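Local coordinates for DNA translocase coupling protein (Clostridium perfringens, PDB 6O1X) that probably binds DNA and ATP as the FtsK/SpoIIIE-like motor of plasmid conjugation, coupling nucleotide hydrolysis to DNA translocation, at residues 157-162 against 227-232; 90-95 against 116-121; 131-136 against 276-281; 98-103 against 339-344. All coordinates share one frame; numbering follows the deposited sequence.

Interaction 1: residues 157-162 against 227-232; sequences GAIAYM and KRIIVV. With BGC (beta-D-glucopyranose), chain D.
Ile159 and Ile229 face each other across two parallel strands whose axes come within 4.7 Å at an angle of 16°, neighbours near one end of the mixed sheet of the P-loop ATPase domain. The evidence for the parallel pairing is four backbone bonds: Ile159 and Tyr161 give their N-H groups to Arg228 O and Ile230 O, and Ile159 O and Tyr161 O receive those of Ile230 and Val232.

Tyr161 alternates with its neighbours and leaves the sheet on the same face as Ile159, Ile229 and Val231. Its CB lies 4.4 Å from Val231 CG1. CG stands beside the backbone N (chi1 -60°), which sends the ring back toward the start of the strand and Ile229; CD2 is then 3.6 Å from Ile229 CG2, a methyl in the plane of the ring at its edge. CE2 meets the same methyl, whereas CE1, across the ring, lies 3.2 Å from O1 of a bound glucose. The tip, OH, hydrogen-bonds that O1 at 2.7 Å. Leu191 and Tyr194 of helix 185-209 pack on this side chain.

On the other face, Ala160 CB touches Ile230 CG2 at 3.8 Å, and helix 142-155 covers both. Just ahead of the strands, Lys227 bends at its last torsion (chi4 -77°), bringing NZ in the carbonyl plane onto a lone pair of Gly157 O, 3.0 Å away. The chemistry therefore grades from a buried apolar sheet to polar margins: backbone bonds set the register, while a lysine ammonium and a phenol hydroxyl do the polar work at the periphery.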
# COMPACT_ATOMS: atom_id res chain seq x y z
N GLY A 157 20.79 -1.15 8.18
CA GLY A 157 22.03 -0.69 7.56
C GLY A 157 22.01 -0.40 6.07
O GLY A 157 23.07 -0.37 5.44
N ALA A 158 20.82 -0.15 5.50
CA ALA A 158 20.73 0.18 4.08
C ALA A 158 21.19 1.64 3.82
O ALA A 158 21.08 2.49 4.72
CB ALA A 158 19.29 0.00 3.59
N ILE A 159 21.69 1.90 2.58
CA ILE A 159 22.04 3.21 2.02
C ILE A 159 20.70 3.72 1.42
O ILE A 159 20.06 2.97 0.68
CB ILE A 159 23.11 3.10 0.88
CG1 ILE A 159 24.50 2.66 1.40
CG2 ILE A 159 23.20 4.40 0.04
CD1 ILE A 159 25.38 2.12 0.27
N ALA A 160 20.32 4.97 1.68
CA ALA A 160 19.07 5.51 1.19
C ALA A 160 19.17 6.74 0.29
O ALA A 160 20.00 7.63 0.53
CB ALA A 160 18.16 5.82 2.36
N TYR A 161 18.26 6.80 -0.73
CA TYR A 161 18.06 7.92 -1.63
C TYR A 161 16.61 8.26 -1.62
O TYR A 161 15.77 7.35 -1.68
CB TYR A 161 18.54 7.63 -3.05
CG TYR A 161 20.01 7.31 -3.10
CD1 TYR A 161 20.96 8.33 -3.16
CD2 TYR A 161 20.45 6.00 -3.12
CE1 TYR A 161 22.32 8.04 -3.23
CE2 TYR A 161 21.81 5.70 -3.14
CZ TYR A 161 22.74 6.72 -3.20
OH TYR A 161 24.07 6.42 -3.29
N MET A 162 16.29 9.55 -1.47
CA MET A 162 14.91 10.01 -1.37
C MET A 162 14.62 11.06 -2.45
O MET A 162 15.37 12.02 -2.59
CB MET A 162 14.64 10.49 0.05
CG MET A 162 14.86 9.39 1.12
SD MET A 162 15.40 9.94 2.79
CE MET A 162 17.16 10.20 2.52
N LYS A 227 25.92 -3.14 0.08
CA LYS A 227 24.85 -2.75 0.98
C LYS A 227 23.55 -2.63 0.19
O LYS A 227 23.59 -2.30 -1.00
CB LYS A 227 25.20 -1.43 1.68
CG LYS A 227 26.20 -1.56 2.82
CD LYS A 227 26.33 -0.26 3.61
CE LYS A 227 26.91 -0.44 5.00
NZ LYS A 227 25.92 -1.00 5.97
N ARG A 228 22.41 -2.90 0.84
CA ARG A 228 21.10 -2.73 0.20
C ARG A 228 20.92 -1.23 -0.06
O ARG A 228 21.20 -0.39 0.81
CB ARG A 228 19.94 -3.25 1.10
CG ARG A 228 18.54 -3.09 0.44
CD ARG A 228 17.38 -3.80 1.16
NE ARG A 228 17.67 -5.22 1.40
CZ ARG A 228 17.46 -6.20 0.52
NH1 ARG A 228 16.92 -5.94 -0.66
NH2 ARG A 228 17.82 -7.45 0.82
N ILE A 229 20.43 -0.89 -1.25
CA ILE A 229 20.13 0.50 -1.60
C ILE A 229 18.62 0.65 -1.65
O ILE A 229 17.95 -0.06 -2.39
CB ILE A 229 20.86 0.96 -2.91
CG1 ILE A 229 22.42 0.94 -2.71
CG2 ILE A 229 20.35 2.36 -3.37
CD1 ILE A 229 23.24 1.27 -3.90
N ILE A 230 18.09 1.54 -0.82
CA ILE A 230 16.66 1.84 -0.80
C ILE A 230 16.42 3.21 -1.45
O ILE A 230 16.99 4.21 -1.03
CB ILE A 230 15.95 1.65 0.60
CG1 ILE A 230 14.46 2.08 0.55
CG2 ILE A 230 16.64 2.44 1.72
CD1 ILE A 230 13.58 1.45 -0.48
N VAL A 231 15.55 3.23 -2.47
CA VAL A 231 15.18 4.44 -3.23
C VAL A 231 13.69 4.78 -3.01
O VAL A 231 12.80 4.04 -3.45
CB VAL A 231 15.51 4.31 -4.75
CG1 VAL A 231 15.45 5.69 -5.43
CG2 VAL A 231 16.87 3.65 -4.96
N VAL A 232 13.43 5.91 -2.36
CA VAL A 232 12.07 6.31 -2.08
C VAL A 232 11.69 7.42 -3.02
O VAL A 232 12.27 8.50 -2.97
CB VAL A 232 11.82 6.69 -0.58
CG1 VAL A 232 10.34 6.96 -0.33
CG2 VAL A 232 12.31 5.60 0.37
C2 BGC D . 27.39 8.18 -4.60
C3 BGC D . 28.21 8.71 -5.77
C4 BGC D . 27.31 8.92 -6.99
C5 BGC D . 26.12 9.80 -6.62
C6 BGC D . 25.11 9.96 -7.73
C1 BGC D . 26.22 9.13 -4.33
O1 BGC D . 25.49 8.66 -3.25
O2 BGC D . 28.19 8.07 -3.43
O3 BGC D . 29.26 7.80 -6.09
O4 BGC D . 28.05 9.53 -8.05
O5 BGC D . 25.42 9.23 -5.50
O6 BGC D . 24.08 10.86 -7.35

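Interaction 2: residues 90-95 against 116-121; sequences GDAKIP and QTFSGN. With BGC (beta-D-glucopyranose), chain C.
Neither backbone is regular where Ile94 meets Phe118: their CA atoms come to 5.6 Å, no hydrogen bond joins the two loops, and Ala92 centres an inverse gamma turn two residues before Ile94. Side chains and carbonyls must therefore make the contact. Ile94 and Phe118 carry most of it; the two branches of Ile94 divide between two targets. CG2 presses on the peptide after Thr117, 3.3 Å from Thr117 C, while CG1, held between the backbone N and the carbonyl carbon (chi1 41°), sends CD1 to Phe118 CE1 at 3.6 Å. The same corner of the ring meets Ala92 twice: CB is 3.8 Å from CE1, and Ala92 O lies at the ring edge, near its plane, 3.6 Å from CE1. Farther along, the Gln116 side chain runs at about a right angle to Pro95, bringing OE1 to 3.4 Å from Pro95 CD.

Thr117 turns away, its OG1 bonding to Gln337 O. The second glucose lies beyond it, its O3 donating to Asn121 O at 2.7 Å, bonded also to Asp334 and Lys123, and takes no part in the contact between the loops. Van der Waals packing, with Ala92 O at the Phe118 ring edge, thus joins linker to hairpin; between these two segments the fit is one of shape rather than of directed bonds.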
# COMPACT_ATOMS: atom_id res chain seq x y z
N GLY A 90 -18.26 -8.90 12.59
CA GLY A 90 -17.88 -8.35 13.87
C GLY A 90 -16.68 -9.02 14.50
O GLY A 90 -16.08 -8.45 15.41
N ASP A 91 -16.32 -10.23 14.02
CA ASP A 91 -15.18 -11.01 14.51
C ASP A 91 -13.91 -10.75 13.68
O ASP A 91 -12.83 -11.27 14.00
CB ASP A 91 -15.54 -12.51 14.54
CG ASP A 91 -16.49 -12.89 15.69
OD1 ASP A 91 -17.57 -12.25 15.82
OD2 ASP A 91 -16.15 -13.84 16.44
N ALA A 92 -14.03 -9.94 12.60
CA ALA A 92 -12.94 -9.57 11.70
C ALA A 92 -12.31 -8.30 12.25
O ALA A 92 -12.46 -7.21 11.68
CB ALA A 92 -13.48 -9.34 10.29
N LYS A 93 -11.65 -8.43 13.41
CA LYS A 93 -11.04 -7.28 14.06
C LYS A 93 -9.59 -6.97 13.56
O LYS A 93 -8.74 -7.86 13.43
CB LYS A 93 -11.12 -7.34 15.60
CG LYS A 93 -10.58 -8.62 16.25
CD LYS A 93 -10.77 -8.61 17.78
CE LYS A 93 -10.29 -9.90 18.42
NZ LYS A 93 -10.44 -9.89 19.90
N ILE A 94 -9.40 -5.69 13.24
CA ILE A 94 -8.18 -4.99 12.88
C ILE A 94 -8.26 -3.64 13.58
O ILE A 94 -9.33 -3.03 13.57
CB ILE A 94 -7.90 -4.86 11.35
CG1 ILE A 94 -9.14 -4.52 10.52
CG2 ILE A 94 -7.22 -6.10 10.85
CD1 ILE A 94 -8.88 -4.54 8.92
N PRO A 95 -7.16 -3.18 14.22
CA PRO A 95 -7.21 -1.89 14.92
C PRO A 95 -7.56 -0.73 13.99
O PRO A 95 -7.39 -0.85 12.77
CB PRO A 95 -5.80 -1.71 15.48
CG PRO A 95 -5.17 -3.05 15.42
CD PRO A 95 -5.82 -3.81 14.32
N GLN A 116 -0.91 -4.41 10.33
CA GLN A 116 -1.63 -5.56 10.86
C GLN A 116 -2.85 -5.93 10.07
O GLN A 116 -3.70 -5.08 9.82
CB GLN A 116 -2.06 -5.26 12.29
CG GLN A 116 -1.94 -6.42 13.24
CD GLN A 116 -2.20 -5.96 14.64
OE1 GLN A 116 -3.34 -6.00 15.12
NE2 GLN A 116 -1.15 -5.49 15.33
N THR A 117 -2.97 -7.21 9.75
CA THR A 117 -4.19 -7.71 9.11
C THR A 117 -5.01 -8.48 10.19
O THR A 117 -4.73 -8.33 11.38
CB THR A 117 -3.93 -8.45 7.78
OG1 THR A 117 -5.20 -8.77 7.19
CG2 THR A 117 -3.08 -9.71 7.95
N PHE A 118 -6.02 -9.25 9.76
CA PHE A 118 -6.94 -10.00 10.61
C PHE A 118 -6.25 -10.96 11.57
O PHE A 118 -6.62 -11.02 12.74
CB PHE A 118 -8.00 -10.69 9.75
CG PHE A 118 -8.78 -9.68 8.94
CD1 PHE A 118 -9.69 -8.82 9.55
CD2 PHE A 118 -8.54 -9.52 7.58
CE1 PHE A 118 -10.37 -7.85 8.81
CE2 PHE A 118 -9.24 -8.57 6.83
CZ PHE A 118 -10.15 -7.75 7.46
N SER A 119 -5.21 -11.65 11.09
CA SER A 119 -4.41 -12.57 11.89
C SER A 119 -2.94 -12.40 11.53
O SER A 119 -2.45 -13.00 10.57
CB SER A 119 -4.87 -14.01 11.66
OG SER A 119 -4.07 -14.93 12.39
N GLY A 120 -2.26 -11.54 12.26
CA GLY A 120 -0.84 -11.29 12.05
C GLY A 120 -0.53 -10.04 11.26
O GLY A 120 -1.42 -9.26 10.88
N ASN A 121 0.75 -9.83 11.04
CA ASN A 121 1.27 -8.68 10.33
C ASN A 121 1.53 -8.92 8.88
O ASN A 121 1.72 -10.06 8.48
CB ASN A 121 2.51 -8.16 11.02
CG ASN A 121 2.26 -7.69 12.43
OD1 ASN A 121 1.18 -7.20 12.77
ND2 ASN A 121 3.28 -7.82 13.27
C2 BGC C . -0.73 -12.29 4.89
C3 BGC C . 0.47 -11.64 5.57
C4 BGC C . 1.76 -12.14 4.94
C5 BGC C . 1.74 -11.89 3.43
C6 BGC C . 2.93 -12.49 2.72
C1 BGC C . -0.68 -12.05 3.38
O1 BGC C . -1.68 -12.81 2.81
O2 BGC C . -1.93 -11.75 5.43
O3 BGC C . 0.42 -11.92 6.96
O4 BGC C . 2.88 -11.47 5.50
O5 BGC C . 0.57 -12.48 2.85
O6 BGC C . 2.97 -12.12 1.36

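Interaction 3: residues 131-136 against 276-281; sequences HILSAG and IGVQRP
Leu133 and Ile276 lie side by side on parallel strands of the central P-loop ATPase sheet, their axes 4.8 Å apart at closest and inclined at 21°. The dense part is the face that carries Leu133, Ala135, Ile276 and Val278. There Leu133 CG is anti to the backbone N (chi1 -167°), and its CD2 methyl reaches across to Val278 CG2 at 3.4 Å while also lying 3.9 Å from Ile276 CB. Beneath this packing run alternating backbone bonds: Ile276 N to Ile132 O, nearly straight at 174°, then Ser134 N to Ile276 O at 2.8 Å, Val278 N to Ser134 O and Gly136 N to Val278 O.

On the reverse face the pairing is sparse. Ser134 lies opposite Gly277, which offers no side chain, and its OG instead bonds to Lys142 O at the start of helix 142-155. Beyond the strands the contact thins further: Gln279 CA makes a C-H...O contact with Gly136 O at 3.2 Å, and its side chain, partly exposed, continues to within about 4 Å of the bound nucleotide. Arg280, exposed, leaves this pairing for salt bridges with Glu137 and Asp304.

Gly136 opens the predicted ATP-binding loop, whose sequence fits a Walker A motif. Apolar packing and four backbone bonds thus hold the strand end from which that loop departs, while Gln279 and Arg280 bring polar groups to the end nearest the nucleotide.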
# COMPACT_ATOMS: atom_id res chain seq x y z
N HIS A 131 10.10 -4.47 -5.15
CA HIS A 131 9.60 -3.08 -5.28
C HIS A 131 8.21 -2.97 -4.75
O HIS A 131 7.43 -3.92 -4.82
CB HIS A 131 9.66 -2.58 -6.76
CG HIS A 131 10.95 -2.91 -7.45
ND1 HIS A 131 12.16 -2.39 -7.02
CD2 HIS A 131 11.18 -3.76 -8.48
CE1 HIS A 131 13.08 -2.94 -7.80
NE2 HIS A 131 12.53 -3.75 -8.71
N ILE A 132 7.90 -1.79 -4.22
CA ILE A 132 6.63 -1.47 -3.57
C ILE A 132 6.10 -0.21 -4.18
O ILE A 132 6.87 0.75 -4.38
CB ILE A 132 6.84 -1.29 -2.02
CG1 ILE A 132 7.44 -2.56 -1.35
CG2 ILE A 132 5.53 -0.85 -1.34
CD1 ILE A 132 8.08 -2.33 -0.00
N LEU A 133 4.78 -0.21 -4.42
CA LEU A 133 4.01 0.90 -4.95
C LEU A 133 2.97 1.20 -3.89
O LEU A 133 2.26 0.29 -3.43
CB LEU A 133 3.35 0.48 -6.28
CG LEU A 133 2.72 1.52 -7.23
CD1 LEU A 133 1.23 1.65 -7.01
CD2 LEU A 133 3.47 2.87 -7.25
N SER A 134 2.94 2.46 -3.42
CA SER A 134 2.01 2.91 -2.42
C SER A 134 1.09 3.99 -3.03
O SER A 134 1.55 5.08 -3.39
CB SER A 134 2.74 3.39 -1.16
OG SER A 134 1.83 3.53 -0.08
N ALA A 135 -0.19 3.68 -3.17
CA ALA A 135 -1.15 4.60 -3.75
C ALA A 135 -2.14 5.08 -2.75
O ALA A 135 -2.68 4.29 -1.96
CB ALA A 135 -1.87 3.95 -4.92
N GLY A 136 -2.38 6.37 -2.79
CA GLY A 136 -3.34 7.00 -1.90
C GLY A 136 -3.41 8.49 -2.13
O GLY A 136 -2.39 9.12 -2.42
N ILE A 276 7.86 3.46 -4.34
CA ILE A 276 7.22 4.53 -5.10
C ILE A 276 5.89 4.98 -4.54
O ILE A 276 5.01 4.15 -4.31
CB ILE A 276 7.11 4.07 -6.57
CG1 ILE A 276 8.48 3.56 -7.11
CG2 ILE A 276 6.59 5.21 -7.45
CD1 ILE A 276 8.42 2.53 -8.31
N GLY A 277 5.74 6.30 -4.37
CA GLY A 277 4.49 6.91 -3.93
C GLY A 277 3.69 7.43 -5.11
O GLY A 277 4.27 7.95 -6.07
N VAL A 278 2.35 7.25 -5.10
CA VAL A 278 1.44 7.79 -6.12
C VAL A 278 0.21 8.37 -5.42
O VAL A 278 -0.40 7.69 -4.60
CB VAL A 278 0.98 6.85 -7.28
CG1 VAL A 278 0.43 7.66 -8.47
CG2 VAL A 278 2.08 5.94 -7.76
N GLN A 279 -0.19 9.59 -5.80
CA GLN A 279 -1.38 10.23 -5.24
C GLN A 279 -2.60 10.01 -6.13
O GLN A 279 -3.67 9.67 -5.65
CB GLN A 279 -1.13 11.71 -5.05
CG GLN A 279 -2.01 12.36 -4.00
CD GLN A 279 -1.32 13.58 -3.43
OE1 GLN A 279 -0.76 13.57 -2.31
NE2 GLN A 279 -1.34 14.66 -4.21
N ARG A 280 -2.39 10.19 -7.45
CA ARG A 280 -3.39 10.11 -8.49
C ARG A 280 -3.11 9.01 -9.51
O ARG A 280 -2.33 9.21 -10.46
CB ARG A 280 -3.51 11.48 -9.19
CG ARG A 280 -4.75 11.63 -10.07
CD ARG A 280 -5.99 11.74 -9.20
NE ARG A 280 -6.74 10.49 -9.14
CZ ARG A 280 -7.66 10.22 -8.21
NH1 ARG A 280 -8.32 9.08 -8.24
NH2 ARG A 280 -7.92 11.11 -7.26
N PRO A 281 -3.79 7.86 -9.34
CA PRO A 281 -3.65 6.76 -10.31
C PRO A 281 -4.05 7.17 -11.73
O PRO A 281 -5.18 7.58 -11.98
CB PRO A 281 -4.60 5.69 -9.76
CG PRO A 281 -4.74 6.01 -8.30
CD PRO A 281 -4.75 7.51 -8.28

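Interaction 4: residues 98-103 against 339-344; sequences LPWDDK and QAFYFD. With AGS (phosphothiophosphoric acid-adenylate ester), chain E.
Leu98 fits against Phe341 in the adenine-side wall of the P-loop ATPase's nucleotide pocket, where a loop pairs through a single backbone bridge, Pro99 with Tyr342, with segment 339-344. Tyr342 N donates to Leu98 O at 2.7 Å, and Trp100 N returns a bond to Tyr342 O from above the carbonyl plane.

Around this bridge the side chains interlock. Leu98 CD2 fills the angle between Gln339 O and the Phe341 ring, 3.5 Å from Phe341 CD1. The Trp100 indole is the main projection: its six-membered ring turns an edge to the face of Phe341 in an offset edge-to-face pair, planes at 78°, while one face of its pyrrole ring receives the edge of Phe343, with CD1 3.7 Å from Trp100 CG. NE1 donates to Asp102 OD1, which lies near the ring plane; this bond, with Trp151 and His348 against the indole, would limit its rotation.

Tyr342 points the other way, its CG anti to the backbone N (chi1 -176°), and lies against the adenine, with CD1 3.3 Å from AGS C5. Gln339 NE2 and Leu98 N both donate to one water. The adenine amine is read by the strand itself: AGS N6 donates to Ala340 O at 3.0 Å.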
# COMPACT_ATOMS: atom_id res chain seq x y z
N LEU A 98 -2.89 2.08 15.04
CA LEU A 98 -1.78 1.19 15.33
C LEU A 98 -0.47 1.99 15.20
O LEU A 98 -0.04 2.25 14.08
CB LEU A 98 -1.84 0.01 14.33
CG LEU A 98 -0.96 -1.20 14.59
CD1 LEU A 98 -1.47 -2.01 15.76
CD2 LEU A 98 -0.97 -2.07 13.39
N PRO A 99 0.11 2.49 16.30
CA PRO A 99 1.37 3.25 16.17
C PRO A 99 2.56 2.33 15.93
O PRO A 99 2.54 1.17 16.32
CB PRO A 99 1.49 4.00 17.51
CG PRO A 99 0.45 3.42 18.42
CD PRO A 99 -0.28 2.32 17.72
N TRP A 100 3.60 2.86 15.27
CA TRP A 100 4.82 2.14 14.97
C TRP A 100 5.58 1.91 16.27
O TRP A 100 5.56 2.76 17.15
CB TRP A 100 5.72 2.97 14.02
CG TRP A 100 7.11 2.41 13.91
CD1 TRP A 100 8.22 2.86 14.56
CD2 TRP A 100 7.46 1.16 13.32
NE1 TRP A 100 9.27 2.00 14.34
CE2 TRP A 100 8.83 0.96 13.56
CE3 TRP A 100 6.77 0.23 12.53
CZ2 TRP A 100 9.50 -0.16 13.10
CZ3 TRP A 100 7.44 -0.87 12.08
CH2 TRP A 100 8.78 -1.08 12.42
N ASP A 101 6.28 0.78 16.36
CA ASP A 101 7.13 0.47 17.50
C ASP A 101 8.36 -0.25 16.96
O ASP A 101 8.22 -1.14 16.12
CB ASP A 101 6.39 -0.37 18.56
CG ASP A 101 7.06 -0.38 19.94
OD1 ASP A 101 8.19 -0.93 20.06
OD2 ASP A 101 6.47 0.16 20.89
N ASP A 102 9.55 0.13 17.43
CA ASP A 102 10.81 -0.48 17.00
C ASP A 102 10.88 -2.00 17.28
O ASP A 102 11.74 -2.69 16.74
CB ASP A 102 12.01 0.28 17.58
CG ASP A 102 12.62 1.31 16.64
OD1 ASP A 102 11.90 1.79 15.71
OD2 ASP A 102 13.81 1.65 16.84
N LYS A 103 9.88 -2.52 18.01
CA LYS A 103 9.75 -3.94 18.33
C LYS A 103 9.31 -4.78 17.13
O LYS A 103 9.51 -5.99 17.15
CB LYS A 103 8.83 -4.16 19.56
CG LYS A 103 7.34 -4.02 19.29
CD LYS A 103 6.55 -4.08 20.59
CE LYS A 103 5.06 -4.19 20.32
NZ LYS A 103 4.24 -3.62 21.43
N GLN A 339 -4.28 -2.55 8.63
CA GLN A 339 -4.13 -1.26 9.27
C GLN A 339 -2.64 -0.94 9.34
O GLN A 339 -1.90 -1.56 10.11
CB GLN A 339 -4.80 -1.23 10.66
CG GLN A 339 -4.70 0.15 11.39
CD GLN A 339 -5.38 1.29 10.69
OE1 GLN A 339 -6.29 1.12 9.86
NE2 GLN A 339 -4.95 2.51 11.01
N ALA A 340 -2.21 0.04 8.54
CA ALA A 340 -0.82 0.47 8.46
C ALA A 340 -0.35 1.04 9.78
O ALA A 340 -1.11 1.77 10.43
CB ALA A 340 -0.65 1.51 7.37
N PHE A 341 0.91 0.76 10.16
CA PHE A 341 1.52 1.35 11.35
C PHE A 341 1.60 2.83 11.12
O PHE A 341 1.80 3.30 9.99
CB PHE A 341 2.93 0.84 11.64
CG PHE A 341 3.06 -0.63 11.92
CD1 PHE A 341 2.42 -1.21 13.01
CD2 PHE A 341 3.89 -1.44 11.14
CE1 PHE A 341 2.53 -2.59 13.27
CE2 PHE A 341 4.03 -2.80 11.42
CZ PHE A 341 3.35 -3.37 12.48
N TYR A 342 1.39 3.57 12.17
CA TYR A 342 1.51 4.99 12.09
C TYR A 342 2.93 5.30 12.49
O TYR A 342 3.33 5.12 13.67
CB TYR A 342 0.47 5.71 12.95
CG TYR A 342 0.54 7.21 12.78
CD1 TYR A 342 0.62 7.79 11.52
CD2 TYR A 342 0.53 8.06 13.88
CE1 TYR A 342 0.66 9.17 11.35
CE2 TYR A 342 0.60 9.44 13.73
CZ TYR A 342 0.66 9.99 12.45
OH TYR A 342 0.70 11.36 12.28
N PHE A 343 3.71 5.70 11.48
CA PHE A 343 5.09 6.14 11.64
C PHE A 343 5.04 7.66 11.67
O PHE A 343 4.83 8.33 10.64
CB PHE A 343 5.99 5.62 10.50
CG PHE A 343 7.45 5.91 10.74
CD1 PHE A 343 8.21 5.09 11.57
CD2 PHE A 343 8.07 7.01 10.14
CE1 PHE A 343 9.56 5.36 11.79
CE2 PHE A 343 9.42 7.28 10.38
CZ PHE A 343 10.15 6.46 11.20
N ASP A 344 5.17 8.19 12.87
CA ASP A 344 5.16 9.61 13.17
C ASP A 344 6.60 10.05 13.26
O ASP A 344 7.28 9.66 14.20
CB ASP A 344 4.46 9.81 14.53
CG ASP A 344 4.21 11.25 14.95
OD1 ASP A 344 5.06 12.12 14.62
OD2 ASP A 344 3.20 11.49 15.64
PG AGS E . -0.15 11.99 2.10
S1G AGS E . -0.85 13.65 2.73
O2G AGS E . 1.12 12.15 1.17
O3G AGS E . -0.99 11.00 1.21
PB AGS E . 1.31 11.26 4.55
O1B AGS E . 2.36 12.29 4.36
O2B AGS E . 1.83 9.87 4.76
O3B AGS E . 0.28 11.13 3.34
PA AGS E . 0.16 12.73 6.86
O1A AGS E . 0.62 12.27 8.20
O2A AGS E . 0.79 14.01 6.28
O3A AGS E . 0.35 11.58 5.78
O5' AGS E . -1.40 13.00 6.94
C5' AGS E . -2.33 11.91 7.08
C4' AGS E . -3.24 12.10 8.27
O4' AGS E . -3.78 10.82 8.66
C3' AGS E . -2.66 12.70 9.54
O3' AGS E . -3.61 13.50 10.25
C2' AGS E . -2.19 11.47 10.33
O2' AGS E . -2.30 11.63 11.74
C1' AGS E . -3.15 10.37 9.84
N9 AGS E . -2.51 9.09 9.56
C8 AGS E . -1.63 8.79 8.55
N7 AGS E . -1.25 7.54 8.52
C5 AGS E . -1.91 6.97 9.60
C6 AGS E . -1.88 5.67 10.16
N6 AGS E . -1.13 4.67 9.69
N1 AGS E . -2.62 5.45 11.27
C2 AGS E . -3.35 6.45 11.78
N3 AGS E . -3.45 7.71 11.34
C4 AGS E . -2.69 7.91 10.25
O HOH W 1 -2.54 2.99 12.45

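Interactions 1 and 3 are buried, interaction 3 near the centre of the chain and interaction 1 farther out. Both lie between parallel strands of one sheet, in which strands 229-233 and 272-278 are neighbours; the centres of the two contacts are about 18 Å apart. Regular backbone bonding with apolar faces marks both, though only interaction 3 runs into the ATP-binding loop. Interaction 4, also buried, reaches the antiparallel part of that sheet and replaces repeated bonding with one bridge, an aromatic cluster and adenine contacts. Interaction 2, partly exposed and without hydrogen bonds between its segments, touches interaction 4 directly: Gln116 O lies 2.9 Å from Gln339 N. Interactions 1 and 2 each hold a glucose at their margin.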